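Local coordinates for protein 1-pyrroline-5-carboxylate dehydrogenase (Thermus thermophilus, PDB 1UZB) that probably catalyses, as an aldehyde dehydrogenase family enzyme, the NAD-dependent oxidation of glutamate semialdehyde, the open-chain form of 1-pyrroline-5-carboxylate, to glutamate, at residues A[56-64]-A[393-401]; A[368-376]-A[412-422]. One frame throughout, in Å; residues are numbered along the deposited sequence. Where two conformers were deposited one is given.

Interaction 1 (A[56-64]-A[393-401]); sequences LNPSAPSEV and EGEGYFIAP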
# COMPACT_ATOMS: atom_id res chain seq x y z
N LEU A 56 51.13 8.87 14.50
CA LEU A 56 51.53 8.72 15.89
C LEU A 56 50.40 8.38 16.85
O LEU A 56 49.23 8.59 16.56
CB LEU A 56 52.21 10.01 16.37
CG LEU A 56 53.38 10.52 15.52
CD1 LEU A 56 53.87 11.84 16.06
CD2 LEU A 56 54.49 9.49 15.52
N ASN A 57 50.79 7.84 18.01
CA ASN A 57 49.85 7.48 19.06
C ASN A 57 49.70 8.74 19.91
O ASN A 57 50.64 9.15 20.59
CB ASN A 57 50.45 6.35 19.90
CG ASN A 57 49.59 5.96 21.08
OD1 ASN A 57 48.60 6.62 21.39
ND2 ASN A 57 49.98 4.89 21.76
N PRO A 58 48.52 9.38 19.90
CA PRO A 58 48.33 10.60 20.70
C PRO A 58 48.46 10.41 22.21
O PRO A 58 48.61 11.38 22.95
CB PRO A 58 46.95 11.09 20.28
CG PRO A 58 46.23 9.81 19.94
CD PRO A 58 47.28 9.03 19.18
N SER A 59 48.40 9.16 22.66
CA SER A 59 48.54 8.85 24.08
C SER A 59 50.01 8.73 24.46
O SER A 59 50.36 8.79 25.64
CB SER A 59 47.80 7.55 24.42
OG SER A 59 46.40 7.71 24.28
N ALA A 60 50.86 8.55 23.45
CA ALA A 60 52.31 8.42 23.62
C ALA A 60 52.88 8.70 22.23
O ALA A 60 53.27 7.77 21.51
CB ALA A 60 52.66 7.00 24.07
N PRO A 61 52.96 9.98 21.85
CA PRO A 61 53.46 10.42 20.54
C PRO A 61 54.84 9.97 20.07
O PRO A 61 55.20 10.22 18.93
CB PRO A 61 53.32 11.94 20.60
CG PRO A 61 53.47 12.24 22.04
CD PRO A 61 52.66 11.15 22.70
N SER A 62 55.61 9.31 20.93
CA SER A 62 56.92 8.83 20.53
C SER A 62 56.72 7.49 19.82
O SER A 62 57.63 6.98 19.16
CB SER A 62 57.83 8.64 21.75
OG SER A 62 57.31 7.66 22.63
N GLU A 63 55.52 6.94 19.95
CA GLU A 63 55.20 5.65 19.33
C GLU A 63 54.55 5.83 17.96
O GLU A 63 53.57 6.56 17.81
CB GLU A 63 54.25 4.85 20.22
CG GLU A 63 54.67 4.79 21.68
CD GLU A 63 53.83 3.83 22.48
OE1 GLU A 63 52.63 3.67 22.17
OE2 GLU A 63 54.37 3.23 23.43
N VAL A 64 55.09 5.13 16.97
CA VAL A 64 54.58 5.18 15.61
C VAL A 64 53.59 4.03 15.40
O VAL A 64 53.98 2.86 15.36
CB VAL A 64 55.72 5.06 14.58
CG1 VAL A 64 55.16 5.04 13.17
CG2 VAL A 64 56.69 6.22 14.75
N GLU A 393 50.03 16.20 33.11
CA GLU A 393 51.38 15.68 32.98
C GLU A 393 51.41 14.46 32.07
O GLU A 393 50.46 13.67 32.05
CB GLU A 393 51.93 15.31 34.35
CG GLU A 393 52.01 16.48 35.32
CD GLU A 393 52.57 16.09 36.68
OE1 GLU A 393 52.66 16.97 37.55
OE2 GLU A 393 52.91 14.90 36.86
N GLY A 394 52.48 14.32 31.31
CA GLY A 394 52.60 13.18 30.41
C GLY A 394 52.93 13.57 28.98
O GLY A 394 52.66 14.69 28.55
N GLU A 395 53.51 12.63 28.24
CA GLU A 395 53.88 12.84 26.85
C GLU A 395 52.63 13.01 25.99
O GLU A 395 52.63 13.80 25.04
CB GLU A 395 54.72 11.66 26.35
CG GLU A 395 55.20 11.81 24.91
CD GLU A 395 56.09 10.66 24.47
OE1 GLU A 395 55.60 9.51 24.40
OE2 GLU A 395 57.28 10.90 24.20
N GLY A 396 51.59 12.26 26.33
CA GLY A 396 50.34 12.34 25.58
C GLY A 396 49.72 13.73 25.61
O GLY A 396 50.05 14.54 26.47
N TYR A 397 48.82 13.99 24.67
CA TYR A 397 48.17 15.30 24.58
C TYR A 397 46.94 15.34 25.49
O TYR A 397 45.81 15.50 25.02
CB TYR A 397 47.78 15.58 23.13
CG TYR A 397 48.91 15.35 22.16
CD1 TYR A 397 48.77 14.46 21.09
CD2 TYR A 397 50.13 16.01 22.31
CE1 TYR A 397 49.82 14.23 20.20
CE2 TYR A 397 51.19 15.79 21.42
CZ TYR A 397 51.02 14.90 20.37
OH TYR A 397 52.05 14.68 19.49
N PHE A 398 47.18 15.21 26.79
CA PHE A 398 46.11 15.18 27.77
C PHE A 398 45.69 16.55 28.29
O PHE A 398 46.51 17.30 28.83
CB PHE A 398 46.51 14.29 28.94
CG PHE A 398 46.91 12.90 28.53
CD1 PHE A 398 46.00 12.05 27.91
CD2 PHE A 398 48.20 12.43 28.77
CE1 PHE A 398 46.37 10.76 27.53
CE2 PHE A 398 48.58 11.15 28.40
CZ PHE A 398 47.66 10.31 27.77
N ILE A 399 44.41 16.86 28.12
CA ILE A 399 43.84 18.12 28.59
C ILE A 399 42.71 17.78 29.56
O ILE A 399 41.88 16.92 29.28
CB ILE A 399 43.29 18.96 27.42
CG1 ILE A 399 44.42 19.29 26.45
CG2 ILE A 399 42.67 20.25 27.96
CD1 ILE A 399 43.98 20.08 25.23
N ALA A 400 42.67 18.47 30.69
CA ALA A 400 41.65 18.22 31.70
C ALA A 400 40.29 18.80 31.32
O ALA A 400 40.20 19.83 30.65
CB ALA A 400 42.09 18.81 33.03
N PRO A 401 39.20 18.12 31.72
CA PRO A 401 37.85 18.59 31.42
C PRO A 401 37.79 20.02 31.94
O PRO A 401 38.12 20.29 33.10
CB PRO A 401 36.97 17.64 32.22
CG PRO A 401 37.72 16.36 32.13
CD PRO A 401 39.16 16.80 32.38
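The backbone amide of Y397 donates to the carbonyl oxygen of P58, with N to O at 3.1 Å and an N-H...O angle of 160°. A looser polar meeting lies toward the exposed side, where E395 reaches S62. Its CG stands anti to the backbone N (chi1 -178°) and the chain stays extended to the carboxylate, which is carried past P61 to the next turn. There OE1 of E395 takes a weak bond from S62 N at 3.5 Å, and S62 OG lies nearby.

The chain at 56-64 is shaped from within by two consecutive type I turns, N57 to A60 and A60 to E63. N57 OD1 accepts from S59 N at 2.8 Å, which closes an Asx turn; the N-H comes from above the plane of the side-chain carbonyl. N57 ND2 grips E63 OE1 on the anti side. S59 OG is held elsewhere, by the backbone N of A354.

The ring of P61 slides past the aliphatic part of E395 in the opposite direction, CG to CG at 3.4 Å, and CB of the same proline rests 3.2 Å from Y397 OH. At the other end of the tyrosine ring CD1 meets P58 CB at 3.9 Å. G396, without a side chain, brings its CA to 3.3 Å from P58 O, and F398 CZ comes up to S59 O.

P58 serves the opposing loop twice, with its carbonyl O as acceptor and its CB against the tyrosine ring, whereas P61 packs through its ring carbons. The join between the turns following strand 52-57 and the loop before strand 402-405 is mainly van der Waals, with a weakly bonded carboxylate at its exposed margin.

Interaction 2 (A[368-376]-A[412-422]); sequences QERKVLSYI and RIAQEEIFGPV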
# COMPACT_ATOMS: atom_id res chain seq x y z
N GLN A 368 46.31 20.23 17.70
CA GLN A 368 44.99 20.32 18.30
C GLN A 368 45.13 20.73 19.76
O GLN A 368 44.36 21.55 20.27
CB GLN A 368 44.25 18.98 18.20
CG GLN A 368 42.79 19.05 18.62
CD GLN A 368 42.00 20.07 17.81
OE1 GLN A 368 41.96 20.01 16.59
NE2 GLN A 368 41.37 21.01 18.51
N GLU A 369 46.14 20.19 20.43
CA GLU A 369 46.39 20.52 21.82
C GLU A 369 46.70 22.01 21.95
O GLU A 369 46.17 22.70 22.82
CB GLU A 369 47.56 19.70 22.35
CG GLU A 369 47.86 19.93 23.82
CD GLU A 369 49.05 19.12 24.29
OE1 GLU A 369 50.16 19.34 23.76
OE2 GLU A 369 48.88 18.28 25.19
N ARG A 370 47.56 22.51 21.07
CA ARG A 370 47.92 23.92 21.11
C ARG A 370 46.69 24.80 20.92
O ARG A 370 46.51 25.79 21.64
CB ARG A 370 48.94 24.25 20.01
CG ARG A 370 49.53 25.65 20.14
CD ARG A 370 50.25 26.07 18.88
NE ARG A 370 49.33 26.27 17.77
CZ ARG A 370 48.47 27.29 17.68
NH1 ARG A 370 48.42 28.21 18.63
NH2 ARG A 370 47.66 27.38 16.63
N LYS A 371 45.85 24.44 19.97
CA LYS A 371 44.64 25.21 19.69
C LYS A 371 43.67 25.23 20.87
O LYS A 371 43.15 26.29 21.23
CB LYS A 371 43.93 24.66 18.45
CG LYS A 371 44.68 24.88 17.15
CD LYS A 371 43.90 24.34 15.96
CE LYS A 371 44.65 24.52 14.66
NZ LYS A 371 43.88 24.01 13.49
N VAL A 372 43.43 24.08 21.48
CA VAL A 372 42.52 24.01 22.61
C VAL A 372 43.06 24.84 23.78
O VAL A 372 42.32 25.59 24.41
CB VAL A 372 42.30 22.55 23.06
CG1 VAL A 372 41.43 22.51 24.31
CG2 VAL A 372 41.63 21.77 21.94
N LEU A 373 44.35 24.72 24.04
CA LEU A 373 44.97 25.48 25.12
C LEU A 373 44.91 26.97 24.82
O LEU A 373 44.79 27.79 25.74
CB LEU A 373 46.42 25.03 25.33
CG LEU A 373 46.60 23.59 25.82
CD1 LEU A 373 48.09 23.24 25.86
CD2 LEU A 373 45.97 23.43 27.20
N SER A 374 45.00 27.34 23.55
CA SER A 374 44.94 28.74 23.16
C SER A 374 43.54 29.28 23.46
O SER A 374 43.39 30.40 23.97
CB SER A 374 45.25 28.91 21.68
OG SER A 374 45.20 30.28 21.32
N TYR A 375 42.53 28.49 23.14
CA TYR A 375 41.15 28.89 23.39
C TYR A 375 40.90 29.00 24.89
O TYR A 375 40.09 29.83 25.33
CB TYR A 375 40.17 27.91 22.75
CG TYR A 375 39.75 28.31 21.36
CD1 TYR A 375 39.06 29.51 21.14
CD2 TYR A 375 40.04 27.51 20.26
CE1 TYR A 375 38.67 29.89 19.86
CE2 TYR A 375 39.65 27.88 18.97
CZ TYR A 375 38.97 29.07 18.78
OH TYR A 375 38.56 29.44 17.52
N ILE A 376 41.58 28.18 25.68
CA ILE A 376 41.42 28.24 27.13
C ILE A 376 41.97 29.58 27.64
O ILE A 376 41.38 30.20 28.52
CB ILE A 376 42.12 27.04 27.81
CG1 ILE A 376 41.30 25.77 27.56
CG2 ILE A 376 42.28 27.29 29.31
CD1 ILE A 376 41.97 24.48 28.01
N ARG A 412 34.12 34.78 22.28
CA ARG A 412 34.69 33.86 21.31
C ARG A 412 34.49 32.40 21.72
O ARG A 412 34.19 31.56 20.87
CB ARG A 412 36.18 34.15 21.11
CG ARG A 412 36.46 35.53 20.52
CD ARG A 412 37.93 35.68 20.17
NE ARG A 412 38.33 34.71 19.15
CZ ARG A 412 39.60 34.46 18.82
NH1 ARG A 412 39.87 33.56 17.88
NH2 ARG A 412 40.59 35.11 19.42
N ILE A 413 34.65 32.09 23.00
CA ILE A 413 34.48 30.70 23.44
C ILE A 413 33.02 30.25 23.41
O ILE A 413 32.73 29.08 23.62
CB ILE A 413 35.06 30.44 24.85
CG1 ILE A 413 34.39 31.34 25.89
CG2 ILE A 413 36.57 30.63 24.83
CD1 ILE A 413 34.66 30.90 27.32
N ALA A 414 32.10 31.18 23.15
CA ALA A 414 30.68 30.84 23.07
C ALA A 414 30.20 30.88 21.62
O ALA A 414 29.03 30.63 21.34
CB ALA A 414 29.86 31.81 23.92
N GLN A 415 31.11 31.18 20.70
CA GLN A 415 30.77 31.28 19.28
C GLN A 415 31.63 30.41 18.36
O GLN A 415 31.15 29.93 17.33
CB GLN A 415 30.91 32.73 18.82
CG GLN A 415 29.91 33.69 19.43
CD GLN A 415 28.51 33.49 18.88
OE1 GLN A 415 28.33 33.36 17.67
NE2 GLN A 415 27.52 33.48 19.76
N GLU A 416 32.89 30.23 18.72
CA GLU A 416 33.81 29.46 17.89
C GLU A 416 33.99 28.02 18.33
O GLU A 416 34.05 27.72 19.52
CB GLU A 416 35.17 30.18 17.86
CG GLU A 416 35.03 31.66 17.50
CD GLU A 416 36.35 32.43 17.49
OE1 GLU A 416 36.29 33.67 17.40
OE2 GLU A 416 37.42 31.81 17.56
N GLU A 417 34.08 27.11 17.35
CA GLU A 417 34.24 25.69 17.63
C GLU A 417 35.65 25.37 18.10
O GLU A 417 36.62 25.45 17.34
CB GLU A 417 33.91 24.87 16.37
CG GLU A 417 33.85 23.38 16.63
CD GLU A 417 33.48 22.59 15.39
OE1 GLU A 417 32.59 21.71 15.48
OE2 GLU A 417 34.09 22.83 14.32
N ILE A 418 35.76 24.99 19.37
CA ILE A 418 37.04 24.67 20.00
C ILE A 418 37.45 23.23 19.72
O ILE A 418 38.63 22.93 19.54
CB ILE A 418 36.96 24.91 21.52
CG1 ILE A 418 36.59 26.37 21.79
CG2 ILE A 418 38.29 24.55 22.18
CD1 ILE A 418 36.29 26.67 23.24
N PHE A 419 36.46 22.34 19.68
CA PHE A 419 36.70 20.93 19.40
C PHE A 419 37.62 20.30 20.43
O PHE A 419 38.53 19.53 20.09
CB PHE A 419 37.29 20.78 18.00
CG PHE A 419 36.63 19.71 17.17
CD1 PHE A 419 37.32 18.56 16.81
CD2 PHE A 419 35.31 19.86 16.75
CE1 PHE A 419 36.71 17.58 16.03
CE2 PHE A 419 34.69 18.88 15.98
CZ PHE A 419 35.40 17.74 15.62
N GLY A 420 37.38 20.62 21.69
CA GLY A 420 38.17 20.08 22.79
C GLY A 420 37.29 19.95 24.01
O GLY A 420 36.11 20.29 23.95
N PRO A 421 37.82 19.45 25.13
CA PRO A 421 37.03 19.29 26.36
C PRO A 421 36.80 20.60 27.10
O PRO A 421 37.20 20.75 28.26
CB PRO A 421 37.86 18.30 27.17
CG PRO A 421 39.27 18.68 26.79
CD PRO A 421 39.19 18.93 25.31
N VAL A 422 36.15 21.54 26.42
CA VAL A 422 35.88 22.86 26.99
C VAL A 422 34.40 23.22 26.90
O VAL A 422 33.85 23.40 25.81
CB VAL A 422 36.70 23.95 26.26
CG1 VAL A 422 36.42 25.30 26.89
CG2 VAL A 422 38.18 23.62 26.34
O HOH W 1 38.06 27.26 15.70
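A chi1 of -92°, away from a regular staggered position, lays the ring of Y375 across I418, whose CG1 points anti to its carbonyl carbon. That methylene makes a CH-pi contact over one ring face, 4.0 Å from the centroid and 21° off the normal. The phenol then ends at E416: Y375 OH donates to OE2 at 2.6 Å, meeting the anti lone pair, with ring and carboxylate planes 83° apart. The syn lone pair of OE2 receives R412 NH1, and R412 NE reaches OE1 at 2.9 Å. This side-on, two-nitrogen grip should steady the carboxylate as a buttress for the tyrosine. A water donates to both Y375 OH and E417 O, adding a second tie between ring and loop.

One helical turn earlier, V372 CG2 lies 3.9 Å from G420 CA, a close approach of glycine backbone to helix. V372 CG1 and I376 CG1 each sit 4.0 Å from V422 CG2. K292 NZ holds the carbonyls of I413 and E416. Helix 366-379 thereby covers the loop leading into strand 422-428, and F404 of the adjacent strand 402-405 packs against I376, I413 and V422.

Overall arrangement
Helix 366-379 joins the two contacts, whose centres lie 18 Å apart. I399 of interaction 1 packs against both partners of interaction 2: its CD1 is 3.6 Å from V372 CG1 and its CG2 3.9 Å from P421 CG. E369, salt-bridged to R391, brings OE2 to 3.1 Å from Y397 CA. A continuous line of packing thus runs from the turns after strand 52-57 through the loop before strand 402-405 to segment 412-422. Residues 416-421, EEIFGP, match a family motif that in relatives borders the cofactor site; F419 touches N184 of the PWNFP sequence, which in relatives lines the catalytic centre. The F419 end of interaction 2 therefore probably lies near the active site.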